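Local atomic coordinates of prenyltransference for protein (Lavandula lanata, PDB entry 5HC8), a protein that catalyses, as lavandulyl diphosphate synthase, the head-to-middle joining of two dimethylallyl diphosphate molecules into lavandulyl diphosphate. Residues Arg24-Ser29 and Phe220-Glu225; Asn44-Ile49 and Arg89-Glu94; Ile48-Ser53 and Ser98-Gln103; Gly56-Thr61 and Thr183-Pro188. One frame throughout, in Å; residues are numbered along the deposited sequence.

Contact 1 (Arg24-Ser29 and Phe220-Glu225); sequences RKWAKS and FPDFGE. With PIS (trihydrogen thiodiphosphate), chain C.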
loop_
_atom_site.group_PDB
_atom_site.type_symbol
_atom_site.label_atom_id
_atom_site.label_comp_id
_atom_site.label_asym_id
_atom_site.label_seq_id
_atom_site.Cartn_x
_atom_site.Cartn_y
_atom_site.Cartn_z
ATOM N N ARG A 24 -1.196 20.167 12.656
ATOM C CA ARG A 24 -0.395 20.726 13.743
ATOM C C ARG A 24 0.835 21.509 13.253
ATOM O O ARG A 24 1.119 22.585 13.769
ATOM C CB ARG A 24 -0.020 19.597 14.691
ATOM C CG ARG A 24 1.079 19.908 15.741
ATOM C CD ARG A 24 1.383 18.674 16.591
ATOM N NE ARG A 24 0.499 17.568 16.172
ATOM C CZ ARG A 24 -0.702 17.264 16.675
ATOM N NH1 ARG A 24 -1.205 17.934 17.723
ATOM N NH2 ARG A 24 -1.373 16.244 16.132
ATOM N N LYS A 25 1.563 21.004 12.269
ATOM C CA LYS A 25 2.644 21.775 11.625
ATOM C C LYS A 25 2.134 23.133 11.151
ATOM O O LYS A 25 2.778 24.164 11.353
ATOM C CB LYS A 25 3.268 21.027 10.437
ATOM C CG LYS A 25 4.017 19.737 10.807
ATOM C CD LYS A 25 4.544 18.997 9.581
ATOM C CE LYS A 25 5.195 17.647 9.935
ATOM N NZ LYS A 25 5.145 16.667 8.787
ATOM N N TRP A 26 0.957 23.140 10.538
ATOM C CA TRP A 26 0.357 24.367 10.044
ATOM C C TRP A 26 0.040 25.298 11.218
ATOM O O TRP A 26 0.298 26.472 11.150
ATOM C CB TRP A 26 -0.936 24.058 9.304
ATOM C CG TRP A 26 -1.604 25.268 8.658
ATOM C CD1 TRP A 26 -1.356 25.761 7.441
ATOM C CD2 TRP A 26 -2.624 26.100 9.233
ATOM N NE1 TRP A 26 -2.154 26.827 7.170
ATOM C CE2 TRP A 26 -2.955 27.068 8.252
ATOM C CE3 TRP A 26 -3.321 26.099 10.455
ATOM C CZ2 TRP A 26 -3.937 28.033 8.452
ATOM C CZ3 TRP A 26 -4.334 27.057 10.644
ATOM C CH2 TRP A 26 -4.631 28.004 9.637
ATOM N N ALA A 27 -0.565 24.752 12.258
ATOM C CA ALA A 27 -0.866 25.586 13.427
ATOM C C ALA A 27 0.424 26.179 13.997
ATOM O O ALA A 27 0.527 27.392 14.159
ATOM C CB ALA A 27 -1.584 24.783 14.465
ATOM N N LYS A 28 1.423 25.339 14.195
ATOM C CA LYS A 28 2.705 25.750 14.723
ATOM C C LYS A 28 3.244 26.887 13.889
ATOM O O LYS A 28 3.576 27.940 14.377
ATOM C CB LYS A 28 3.690 24.579 14.726
ATOM C CG LYS A 28 4.469 24.410 16.016
ATOM C CD LYS A 28 5.204 25.684 16.470
ATOM C CE LYS A 28 6.299 26.152 15.508
ATOM N NZ LYS A 28 7.403 25.164 15.394
ATOM N N SER A 29 3.326 26.641 12.599
ATOM C CA SER A 29 3.710 27.615 11.626
ATOM C C SER A 29 2.985 28.974 11.775
ATOM O O SER A 29 3.607 30.016 11.629
ATOM C CB SER A 29 3.439 27.009 10.253
ATOM O OG SER A 29 3.694 27.921 9.227
ATOM N N PHE A 220 -2.421 20.409 4.977
ATOM C CA PHE A 220 -3.792 20.301 4.522
ATOM C C PHE A 220 -4.654 21.578 4.787
ATOM O O PHE A 220 -5.581 21.845 4.015
ATOM C CB PHE A 220 -4.535 19.142 5.069
ATOM C CG PHE A 220 -5.840 18.898 4.319
ATOM C CD1 PHE A 220 -5.823 18.303 3.072
ATOM C CD2 PHE A 220 -7.041 19.293 4.838
ATOM C CE1 PHE A 220 -6.978 18.135 2.352
ATOM C CE2 PHE A 220 -8.206 19.076 4.140
ATOM C CZ PHE A 220 -8.170 18.500 2.896
ATOM N N PRO A 221 -4.413 22.313 5.895
ATOM C CA PRO A 221 -5.208 23.542 5.992
ATOM C C PRO A 221 -5.029 24.513 4.796
ATOM O O PRO A 221 -5.906 25.364 4.570
ATOM C CB PRO A 221 -4.708 24.168 7.293
ATOM C CG PRO A 221 -4.379 23.025 8.133
ATOM C CD PRO A 221 -3.675 22.066 7.129
ATOM N N ASP A 222 -3.912 24.414 4.077
ATOM C CA ASP A 222 -3.659 25.231 2.856
ATOM C C ASP A 222 -4.165 24.583 1.560
ATOM O O ASP A 222 -4.053 25.176 0.487
ATOM C CB ASP A 222 -2.154 25.547 2.720
ATOM C CG ASP A 222 -1.642 26.450 3.818
ATOM O OD1 ASP A 222 -2.433 27.312 4.269
ATOM O OD2 ASP A 222 -0.486 26.245 4.267
ATOM N N PHE A 223 -4.763 23.397 1.669
ATOM C CA PHE A 223 -5.074 22.569 0.525
ATOM C C PHE A 223 -6.450 22.928 0.023
ATOM O O PHE A 223 -7.414 22.831 0.741
ATOM C CB PHE A 223 -5.091 21.092 0.949
ATOM C CG PHE A 223 -5.185 20.135 -0.181
ATOM C CD1 PHE A 223 -6.419 19.829 -0.736
ATOM C CD2 PHE A 223 -4.056 19.511 -0.698
ATOM C CE1 PHE A 223 -6.556 18.911 -1.782
ATOM C CE2 PHE A 223 -4.196 18.606 -1.753
ATOM C CZ PHE A 223 -5.442 18.317 -2.293
ATOM N N GLY A 224 -6.536 23.341 -1.219
ATOM C CA GLY A 224 -7.818 23.717 -1.784
ATOM C C GLY A 224 -8.117 23.095 -3.096
ATOM O O GLY A 224 -7.484 22.089 -3.516
ATOM N N GLU A 225 -9.052 23.721 -3.789
ATOM C CA GLU A 225 -9.475 23.213 -5.078
ATOM C C GLU A 225 -8.316 23.136 -6.098
ATOM O O GLU A 225 -8.279 22.193 -6.919
ATOM C CB GLU A 225 -10.616 23.996 -5.646
ATOM C CG GLU A 225 -11.834 23.998 -4.757
ATOM C CD GLU A 225 -12.999 24.758 -5.394
ATOM O OE1 GLU A 225 -13.526 25.618 -4.690
ATOM O OE2 GLU A 225 -13.394 24.465 -6.546
HETATM P P1 PIS C . 0.526 16.902 11.961
HETATM O O1 PIS C . -1.004 16.896 12.452
HETATM P P2 PIS C . -2.239 16.039 11.934
HETATM S S1 PIS C . -1.603 14.520 11.859
HETATM O O2 PIS C . 0.803 15.915 10.806
HETATM O O3 PIS C . 0.896 18.331 11.566
HETATM O O4 PIS C . -2.535 16.601 10.588
HETATM O O5 PIS C . 1.310 16.354 13.195
HETATM O O6 PIS C . -3.369 16.198 13.060
#
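Trp26 lays its indole over the pyrrolidine of Pro221, joining the helix that follows the first strand of this cis-prenyltransferase fold to the 3-10 turn ahead of helix 225-237. Pro221 CB stands 3.4 Å from the centroid of the five-membered ring of Trp26, only 8° off the ring normal, which is the geometry of a CH-pi contact over the face. CG of Trp26 is anti to its own backbone N (chi1 -176°), and this swings the indole off the helix and across the proline. At the indole edge, Trp26 NE1 donates to Asp222 OD1 at 3.0 Å; the oxygen is met from above the carboxylate plane, not within it. With an alanine at the Trp26 position, Pro221 would probably lose its aromatic cover and Asp222 OD1 its indole N-H. Thr40 of helix 34-54 touches both Trp26 and Pro221, and the pair is buried. Helix 23-30 also holds the thiodiphosphate by its first turn: Arg24 N donates to PIS O1 and Lys25 N to PIS O3, and Arg24 NE adds a weak bond to PIS O5. The shortest of these, from Lys25 N to PIS O3, is 2.8 Å and nearly straight at 173°.

Contact 2 (Asn44-Ile49 and Arg89-Glu94); sequences NWKHII and RSDVKE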
loop_
_atom_site.group_PDB
_atom_site.type_symbol
_atom_site.label_atom_id
_atom_site.label_comp_id
_atom_site.label_asym_id
_atom_site.label_seq_id
_atom_site.Cartn_x
_atom_site.Cartn_y
_atom_site.Cartn_z
ATOM N N ASN A 44 -12.082 23.134 4.503
ATOM C CA ASN A 44 -11.725 22.943 3.099
ATOM C C ASN A 44 -12.518 21.840 2.431
ATOM O O ASN A 44 -12.649 21.834 1.212
ATOM C CB ASN A 44 -10.227 22.630 2.937
ATOM C CG ASN A 44 -9.323 23.721 3.444
ATOM O OD1 ASN A 44 -8.175 23.489 3.817
ATOM N ND2 ASN A 44 -9.835 24.918 3.487
ATOM N N TRP A 45 -12.999 20.870 3.207
ATOM C CA TRP A 45 -13.597 19.665 2.608
ATOM C C TRP A 45 -14.726 19.951 1.630
ATOM O O TRP A 45 -14.792 19.374 0.556
ATOM C CB TRP A 45 -14.047 18.705 3.652
ATOM C CG TRP A 45 -13.024 18.113 4.547
ATOM C CD1 TRP A 45 -11.694 18.394 4.609
ATOM C CD2 TRP A 45 -13.268 17.179 5.564
ATOM N NE1 TRP A 45 -11.112 17.654 5.550
ATOM C CE2 TRP A 45 -12.051 16.916 6.187
ATOM C CE3 TRP A 45 -14.425 16.564 6.052
ATOM C CZ2 TRP A 45 -11.935 16.074 7.272
ATOM C CZ3 TRP A 45 -14.303 15.710 7.117
ATOM C CH2 TRP A 45 -13.079 15.481 7.711
ATOM N N LYS A 46 -15.611 20.905 1.966
ATOM C CA LYS A 46 -16.784 21.098 1.137
ATOM C C LYS A 46 -16.393 21.555 -0.272
ATOM O O LYS A 46 -16.988 21.144 -1.239
ATOM C CB LYS A 46 -17.825 22.038 1.826
ATOM C CG LYS A 46 -17.319 23.431 2.077
ATOM C CD LYS A 46 -18.358 24.366 2.710
ATOM C CE LYS A 46 -17.664 25.674 3.142
ATOM N NZ LYS A 46 -16.597 25.492 4.200
ATOM N N HIS A 47 -15.381 22.399 -0.378
ATOM C CA HIS A 47 -14.993 22.936 -1.708
ATOM C C HIS A 47 -14.277 21.848 -2.510
ATOM O O HIS A 47 -14.414 21.760 -3.725
ATOM C CB HIS A 47 -14.053 24.083 -1.536
ATOM C CG HIS A 47 -14.613 25.175 -0.703
ATOM N ND1 HIS A 47 -15.728 25.890 -1.085
ATOM C CD2 HIS A 47 -14.255 25.644 0.520
ATOM C CE1 HIS A 47 -16.020 26.774 -0.149
ATOM N NE2 HIS A 47 -15.143 26.642 0.836
ATOM N N ILE A 48 -13.566 20.972 -1.797
ATOM C CA ILE A 48 -12.920 19.840 -2.467
ATOM C C ILE A 48 -13.949 18.869 -2.999
ATOM O O ILE A 48 -13.805 18.357 -4.102
ATOM C CB ILE A 48 -11.939 19.169 -1.496
ATOM C CG1 ILE A 48 -10.762 20.122 -1.287
ATOM C CG2 ILE A 48 -11.411 17.881 -2.100
ATOM C CD1 ILE A 48 -10.017 19.873 -0.026
ATOM N N ILE A 49 -14.982 18.570 -2.199
ATOM C CA ILE A 49 -15.994 17.611 -2.619
ATOM C C ILE A 49 -16.792 18.210 -3.813
ATOM O O ILE A 49 -17.045 17.554 -4.807
ATOM C CB ILE A 49 -16.943 17.303 -1.461
ATOM C CG1 ILE A 49 -16.207 16.530 -0.373
ATOM C CG2 ILE A 49 -18.162 16.566 -1.954
ATOM C CD1 ILE A 49 -16.926 16.569 0.999
ATOM N N ARG A 89 -23.406 17.796 10.002
ATOM C CA ARG A 89 -24.641 18.518 10.252
ATOM C C ARG A 89 -24.903 19.734 9.332
ATOM O O ARG A 89 -26.039 19.919 8.918
ATOM C CB ARG A 89 -24.790 18.804 11.758
ATOM C CG ARG A 89 -25.269 17.542 12.436
ATOM C CD ARG A 89 -25.466 17.645 13.937
ATOM N NE ARG A 89 -26.798 17.212 14.360
ATOM C CZ ARG A 89 -27.383 16.022 14.122
ATOM N NH1 ARG A 89 -26.775 15.061 13.441
ATOM N NH2 ARG A 89 -28.625 15.788 14.568
ATOM N N SER A 90 -23.880 20.506 8.973
ATOM C CA SER A 90 -24.038 21.628 8.083
ATOM C C SER A 90 -23.612 21.320 6.639
ATOM O O SER A 90 -24.441 21.152 5.757
ATOM C CB SER A 90 -23.244 22.820 8.601
ATOM O OG SER A 90 -21.897 22.444 8.746
ATOM N N ASP A 91 -22.293 21.274 6.431
ATOM C CA ASP A 91 -21.691 21.158 5.099
ATOM C C ASP A 91 -22.221 19.961 4.355
ATOM O O ASP A 91 -22.605 20.069 3.202
ATOM C CB ASP A 91 -20.173 21.061 5.226
ATOM C CG ASP A 91 -19.571 22.317 5.755
ATOM O OD1 ASP A 91 -20.342 23.298 5.931
ATOM O OD2 ASP A 91 -18.337 22.360 5.959
ATOM N N VAL A 92 -22.256 18.808 4.995
ATOM C CA VAL A 92 -22.706 17.648 4.278
ATOM C C VAL A 92 -24.191 17.700 3.968
ATOM O O VAL A 92 -24.617 17.253 2.889
ATOM C CB VAL A 92 -22.392 16.334 4.996
ATOM C CG1 VAL A 92 -23.071 15.178 4.305
ATOM C CG2 VAL A 92 -20.902 16.114 4.988
ATOM N N LYS A 93 -24.967 18.230 4.906
ATOM C CA LYS A 93 -26.409 18.406 4.656
ATOM C C LYS A 93 -26.592 19.317 3.405
ATOM O O LYS A 93 -27.374 18.998 2.496
ATOM C CB LYS A 93 -27.091 18.983 5.909
ATOM C CG LYS A 93 -28.431 19.666 5.643
ATOM C CD LYS A 93 -29.047 20.206 6.927
ATOM C CE LYS A 93 -30.559 20.384 6.777
ATOM N NZ LYS A 93 -31.041 21.581 7.517
ATOM N N GLU A 94 -25.841 20.403 3.327
ATOM C CA GLU A 94 -25.861 21.261 2.112
ATOM C C GLU A 94 -25.467 20.548 0.807
ATOM O O GLU A 94 -26.107 20.719 -0.220
ATOM C CB GLU A 94 -24.942 22.472 2.314
ATOM C CG GLU A 94 -25.361 23.713 1.527
ATOM C CD GLU A 94 -26.724 24.282 1.978
ATOM O OE1 GLU A 94 -27.193 25.280 1.374
ATOM O OE2 GLU A 94 -27.337 23.747 2.943
HETATM O O HOH W 1 -16.033 21.738 4.698
#
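Segments 44-49 and 89-94 come nearest at Lys46 and Asp91, whose CA atoms are 6.3 Å apart, and both side chains leave the backbone toward the other segment. No direct hydrogen bond spans the gap. Lys46 has CG between its backbone N and carbonyl carbon (chi1 62°), which carries the chain across the carboxylate at a slant, with CD 3.8 Å from Asp91 OD2. The ammonium bends back at chi4, so that Lys46 NZ lies 4.0 Å from Asp91 OD2, a long salt bridge; its hydrogen bond goes instead to Asn43 O, one helical turn back. A water bridges more firmly: it accepts from Lys46 N at 2.9 Å and donates to Asp91 OD2 at 2.7 Å. One carboxylate oxygen therefore faces both the ammonium and the water-linked backbone, a polar link at the protein surface. Beneath this bridge the helices are backed by apolar packing: Trp45 and Ile49 reach Phe87 of helix 74-89 and strand 59-65, and Val92 rests on Phe87 and on Ala124 of helix 115-128.

Contact 3 (Ile48-Ser53 and Ser98-Gln103); sequences IISRAS and SQQDIQ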
loop_
_atom_site.group_PDB
_atom_site.type_symbol
_atom_site.label_atom_id
_atom_site.label_comp_id
_atom_site.label_asym_id
_atom_site.label_seq_id
_atom_site.Cartn_x
_atom_site.Cartn_y
_atom_site.Cartn_z
ATOM N N ILE A 48 -13.566 20.972 -1.797
ATOM C CA ILE A 48 -12.920 19.840 -2.467
ATOM C C ILE A 48 -13.949 18.869 -2.999
ATOM O O ILE A 48 -13.805 18.357 -4.102
ATOM C CB ILE A 48 -11.939 19.169 -1.496
ATOM C CG1 ILE A 48 -10.762 20.122 -1.287
ATOM C CG2 ILE A 48 -11.411 17.881 -2.100
ATOM C CD1 ILE A 48 -10.017 19.873 -0.026
ATOM N N ILE A 49 -14.982 18.570 -2.199
ATOM C CA ILE A 49 -15.994 17.611 -2.619
ATOM C C ILE A 49 -16.792 18.210 -3.813
ATOM O O ILE A 49 -17.045 17.554 -4.807
ATOM C CB ILE A 49 -16.943 17.303 -1.461
ATOM C CG1 ILE A 49 -16.207 16.530 -0.373
ATOM C CG2 ILE A 49 -18.162 16.566 -1.954
ATOM C CD1 ILE A 49 -16.926 16.569 0.999
ATOM N N SER A 50 -17.152 19.486 -3.697
ATOM C CA SER A 50 -17.786 20.207 -4.841
ATOM C C SER A 50 -16.992 20.113 -6.081
ATOM O O SER A 50 -17.553 19.819 -7.130
ATOM C CB SER A 50 -17.875 21.692 -4.608
ATOM O OG SER A 50 -18.887 21.932 -3.744
ATOM N N ARG A 51 -15.701 20.420 -5.972
ATOM C CA ARG A 51 -14.809 20.388 -7.119
ATOM C C ARG A 51 -14.733 18.991 -7.752
ATOM O O ARG A 51 -14.853 18.849 -8.972
ATOM C CB ARG A 51 -13.462 20.954 -6.743
ATOM C CG ARG A 51 -12.429 20.978 -7.843
ATOM C CD ARG A 51 -12.827 21.748 -9.114
ATOM N NE ARG A 51 -12.718 23.185 -8.825
ATOM C CZ ARG A 51 -12.620 24.104 -9.778
ATOM N NH1 ARG A 51 -12.626 23.728 -11.018
ATOM N NH2 ARG A 51 -12.540 25.368 -9.461
ATOM N N ALA A 52 -14.590 17.942 -6.921
ATOM C CA ALA A 52 -14.480 16.585 -7.426
ATOM C C ALA A 52 -15.774 16.228 -8.174
ATOM O O ALA A 52 -15.736 15.619 -9.256
ATOM C CB ALA A 52 -14.255 15.606 -6.279
ATOM N N SER A 53 -16.912 16.668 -7.634
ATOM C CA SER A 53 -18.210 16.447 -8.301
ATOM C C SER A 53 -18.307 17.084 -9.708
ATOM O O SER A 53 -18.616 16.405 -10.706
ATOM C CB SER A 53 -19.363 16.893 -7.396
ATOM O OG SER A 53 -20.612 16.749 -8.053
ATOM N N SER A 98 -28.026 19.864 -2.288
ATOM C CA SER A 98 -27.753 20.700 -3.456
ATOM C C SER A 98 -28.053 19.966 -4.737
ATOM O O SER A 98 -28.383 18.767 -4.751
ATOM C CB SER A 98 -26.281 21.116 -3.496
ATOM O OG SER A 98 -25.452 20.054 -3.959
ATOM N N GLN A 99 -27.894 20.682 -5.835
ATOM C CA GLN A 99 -28.010 20.069 -7.148
ATOM C C GLN A 99 -26.852 19.120 -7.438
ATOM O O GLN A 99 -26.906 18.404 -8.411
ATOM C CB GLN A 99 -28.091 21.122 -8.244
ATOM C CG GLN A 99 -29.406 21.903 -8.220
ATOM C CD GLN A 99 -29.182 23.412 -8.191
ATOM O OE1 GLN A 99 -28.959 24.008 -7.120
ATOM N NE2 GLN A 99 -29.234 24.040 -9.370
ATOM N N GLN A 100 -25.810 19.087 -6.618
ATOM C CA GLN A 100 -24.755 18.072 -6.838
ATOM C C GLN A 100 -25.218 16.696 -6.444
ATOM O O GLN A 100 -24.781 15.679 -7.025
ATOM C CB GLN A 100 -23.451 18.508 -6.181
ATOM C CG GLN A 100 -22.960 19.773 -6.868
ATOM C CD GLN A 100 -21.568 20.179 -6.472
ATOM O OE1 GLN A 100 -21.317 20.537 -5.307
ATOM N NE2 GLN A 100 -20.655 20.162 -7.440
ATOM N N ASP A 101 -26.188 16.663 -5.528
ATOM C CA ASP A 101 -26.922 15.452 -5.293
ATOM C C ASP A 101 -25.985 14.353 -4.778
ATOM O O ASP A 101 -26.044 13.198 -5.217
ATOM C CB ASP A 101 -27.590 14.957 -6.573
ATOM C CG ASP A 101 -28.731 13.985 -6.293
ATOM O OD1 ASP A 101 -29.338 14.019 -5.204
ATOM O OD2 ASP A 101 -28.992 13.152 -7.153
ATOM N N ILE A 102 -25.121 14.737 -3.856
ATOM C CA ILE A 102 -24.075 13.836 -3.391
ATOM C C ILE A 102 -24.609 12.721 -2.538
ATOM O O ILE A 102 -25.475 12.933 -1.729
ATOM C CB ILE A 102 -23.021 14.655 -2.659
ATOM C CG1 ILE A 102 -22.231 15.377 -3.750
ATOM C CG2 ILE A 102 -22.122 13.776 -1.782
ATOM C CD1 ILE A 102 -22.066 16.791 -3.341
ATOM N N GLN A 103 -24.090 11.526 -2.751
ATOM C CA GLN A 103 -24.396 10.423 -1.905
ATOM C C GLN A 103 -23.315 10.301 -0.840
ATOM O O GLN A 103 -22.128 10.242 -1.204
ATOM C CB GLN A 103 -24.440 9.164 -2.701
ATOM C CG GLN A 103 -25.393 9.209 -3.875
ATOM C CD GLN A 103 -25.276 7.957 -4.741
ATOM O OE1 GLN A 103 -25.706 6.886 -4.331
ATOM N NE2 GLN A 103 -24.664 8.083 -5.933
HETATM O O HOH W 2 -22.524 15.023 -8.211
HETATM O O HOH W 3 -21.449 18.740 -10.161
#
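An ST turn within a type I beta turn, Ser98 to Asp101, links helix 91-97 to strand 103-107 and presents Gln100 to helix 34-54. Ser98 OG accepts from Gln100 N at 2.9 Å; the glutamine chain then runs out extended beyond CG to the helix. There Gln100 NE2 donates to Ser50 O at 3.1 Å, with the C=O...N angle at 121° and the carbonyl oxygen 20° out of the amide plane. On the other arm of the amide, Gln100 OE1 lies 3.2 Å from Ser50 OG, whose proton may instead serve Lys46 O. Ser53 OG is joined to Gln100 through two waters, one reaching Gln100 O and the other Gln100 NE2. Cutting the Gln100 side chain back to an alanine is likely to leave Ser50 O without this side-chain donor and open a gap between turn and helix. Farther in, Ile49 CG2 meets Ile102 CD1 at 4.1 Å. These contacts join a helix on the sheet to the loop entering strand 103-107, outermost within this chain, of the parallel alpha/beta fold.

Contact 4 (Gly56-Thr61 and Thr183-Pro188); sequences GIKLLT and TKFPSP. With SO4 (sulfate ion), chain E.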
loop_
_atom_site.group_PDB
_atom_site.type_symbol
_atom_site.label_atom_id
_atom_site.label_comp_id
_atom_site.label_asym_id
_atom_site.label_seq_id
_atom_site.Cartn_x
_atom_site.Cartn_y
_atom_site.Cartn_z
ATOM N N GLY A 56 -16.521 15.343 -12.437
ATOM C CA GLY A 56 -16.981 14.055 -12.910
ATOM C C GLY A 56 -16.317 12.882 -12.218
ATOM O O GLY A 56 -16.398 11.765 -12.692
ATOM N N ILE A 57 -15.666 13.117 -11.092
ATOM C CA ILE A 57 -15.179 12.001 -10.274
ATOM C C ILE A 57 -16.428 11.275 -9.672
ATOM O O ILE A 57 -17.389 11.887 -9.310
ATOM C CB ILE A 57 -14.237 12.533 -9.204
ATOM C CG1 ILE A 57 -12.932 13.053 -9.841
ATOM C CG2 ILE A 57 -13.959 11.475 -8.106
ATOM C CD1 ILE A 57 -12.168 13.953 -8.917
ATOM N N LYS A 58 -16.392 9.971 -9.637
ATOM C CA LYS A 58 -17.510 9.160 -9.225
ATOM C C LYS A 58 -17.489 8.851 -7.736
ATOM O O LYS A 58 -18.514 8.763 -7.129
ATOM C CB LYS A 58 -17.570 7.897 -10.025
ATOM C CG LYS A 58 -17.887 8.169 -11.500
ATOM C CD LYS A 58 -17.820 6.897 -12.283
ATOM C CE LYS A 58 -18.141 7.136 -13.769
ATOM N NZ LYS A 58 -17.649 5.967 -14.566
ATOM N N LEU A 59 -16.307 8.738 -7.167
ATOM C CA LEU A 59 -16.188 8.591 -5.732
ATOM C C LEU A 59 -15.010 9.377 -5.180
ATOM O O LEU A 59 -13.906 9.265 -5.681
ATOM C CB LEU A 59 -16.111 7.060 -5.431
ATOM C CG LEU A 59 -15.546 6.785 -4.024
ATOM C CD1 LEU A 59 -16.482 7.308 -2.980
ATOM C CD2 LEU A 59 -15.311 5.291 -3.906
ATOM N N LEU A 60 -15.264 10.203 -4.176
ATOM C CA LEU A 60 -14.212 10.905 -3.432
ATOM C C LEU A 60 -14.221 10.370 -1.997
ATOM O O LEU A 60 -15.266 10.427 -1.320
ATOM C CB LEU A 60 -14.502 12.350 -3.296
ATOM C CG LEU A 60 -13.377 13.142 -2.608
ATOM C CD1 LEU A 60 -12.143 13.230 -3.521
ATOM C CD2 LEU A 60 -13.831 14.512 -2.189
ATOM N N THR A 61 -13.105 9.819 -1.575
ATOM C CA THR A 61 -12.934 9.390 -0.163
ATOM C C THR A 61 -12.003 10.323 0.577
ATOM O O THR A 61 -10.903 10.609 0.084
ATOM C CB THR A 61 -12.376 7.973 -0.123
ATOM O OG1 THR A 61 -13.317 7.056 -0.679
ATOM C CG2 THR A 61 -12.119 7.566 1.329
ATOM N N THR A 183 -19.024 0.360 -2.585
ATOM C CA THR A 183 -18.822 1.041 -3.841
ATOM C C THR A 183 -18.483 0.026 -4.845
ATOM O O THR A 183 -17.707 -0.860 -4.543
ATOM C CB THR A 183 -17.453 1.735 -4.043
ATOM O OG1 THR A 183 -16.579 1.756 -2.894
ATOM C CG2 THR A 183 -17.544 2.887 -4.836
ATOM N N LYS A 184 -18.826 0.268 -6.113
ATOM C CA LYS A 184 -18.250 -0.536 -7.183
ATOM C C LYS A 184 -16.854 -0.029 -7.630
ATOM O O LYS A 184 -16.210 -0.632 -8.475
ATOM C CB LYS A 184 -19.177 -0.545 -8.412
ATOM C CG LYS A 184 -19.155 0.786 -9.148
ATOM C CD LYS A 184 -19.347 0.647 -10.659
ATOM C CE LYS A 184 -20.621 -0.084 -10.962
ATOM N NZ LYS A 184 -21.695 0.563 -10.158
ATOM N N PHE A 185 -16.379 1.048 -7.054
ATOM C CA PHE A 185 -14.989 1.542 -7.270
ATOM C C PHE A 185 -14.128 1.502 -5.998
ATOM O O PHE A 185 -13.566 2.500 -5.649
ATOM C CB PHE A 185 -15.082 2.938 -7.738
ATOM C CG PHE A 185 -15.969 3.108 -8.971
ATOM C CD1 PHE A 185 -15.561 2.588 -10.210
ATOM C CD2 PHE A 185 -17.169 3.763 -8.885
ATOM C CE1 PHE A 185 -16.344 2.772 -11.368
ATOM C CE2 PHE A 185 -17.968 3.928 -10.040
ATOM C CZ PHE A 185 -17.553 3.434 -11.262
ATOM N N PRO A 186 -13.919 0.303 -5.407
ATOM C CA PRO A 186 -13.230 0.277 -4.075
ATOM C C PRO A 186 -11.768 0.700 -4.135
ATOM O O PRO A 186 -11.247 1.298 -3.188
ATOM C CB PRO A 186 -13.343 -1.186 -3.634
ATOM C CG PRO A 186 -13.412 -1.975 -4.910
ATOM C CD PRO A 186 -14.240 -1.048 -5.857
ATOM N N SER A 187 -11.151 0.445 -5.259
ATOM C CA SER A 187 -9.754 0.780 -5.418
ATOM C C SER A 187 -9.581 2.213 -5.960
ATOM O O SER A 187 -9.957 2.502 -7.106
ATOM C CB SER A 187 -9.167 -0.292 -6.325
ATOM O OG SER A 187 -7.923 0.231 -6.767
ATOM N N PRO A 188 -8.950 3.106 -5.192
ATOM C CA PRO A 188 -8.693 4.420 -5.771
ATOM C C PRO A 188 -7.841 4.335 -6.995
ATOM O O PRO A 188 -6.924 3.530 -7.055
ATOM C CB PRO A 188 -7.985 5.216 -4.653
ATOM C CG PRO A 188 -7.917 4.320 -3.496
ATOM C CD PRO A 188 -8.404 2.962 -3.829
HETATM S S SO4 E . -20.769 3.809 -6.120
HETATM O O1 SO4 E . -19.574 4.447 -5.412
HETATM O O2 SO4 E . -20.742 2.318 -6.408
HETATM O O3 SO4 E . -22.041 4.021 -5.335
HETATM O O4 SO4 E . -20.876 4.566 -7.407
#
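Phe185 turns its CG anti to the carbonyl carbon (chi1 -55°), and Lys58, with CG placed likewise (chi1 -66°), runs extended beyond it, so that ring and methylene chain cross at a slant where strand 59-65 begins. Lys58 CD comes 3.6 Å from Phe185 CZ, approaching the ring obliquely. The ammonium of Lys58 has a weak hydrogen bond to Asn14 OD1; CD, not NZ, makes the closest approach to the ring. A second lysine packs on a face of that ring: Lys184 CG sits 3.4 Å above its plane, offset toward the rim. At the next residue, the first of strand 59-65, Leu59 sends CD2 into the loop before strand 190-193, 3.7 Å from Phe185 O and also against the Thr183 methyl; that second approach is doubtful in detail, because the methyl is modelled too close to a sulfate. The sulfate, probably from the crystallisation liquor, accepts from Lys184 N at O2 (2.8 Å, N-H...O 170°) and is also bonded to His135. Thr183 OG1 bonds to Thr180 O within its own loop, and Phe185 O has a weak bond from His15. No hydrogen bond or salt bridge passes between the segments, which implies that they adhere through van der Waals contact, mostly between hydrocarbon groups.

In the fold
From the N terminus, helix 23-30 opens contact 1, which closes only at 220-225 and so spans all the others. Helix 34-54 comes next and starts two contacts from overlapping segments: contact 2 returns at 89-94 and contact 3 at 98-103, their centres about 9 Å apart. Strand 59-65 then begins contact 4, which closes at 183-188 and therefore crosses both contact 2 and contact 3. Helix 34-54 is the hub: its Ile48 and Ile49 pack on Leu60 of contact 4, and its Arg51 forms a salt bridge with Glu225 of contact 1. Diphosphate site, outer helices, the loop before strand 103-107 and central sheet are thereby tied together, with contacts 1 and 4 on opposite sides of the chain's centre.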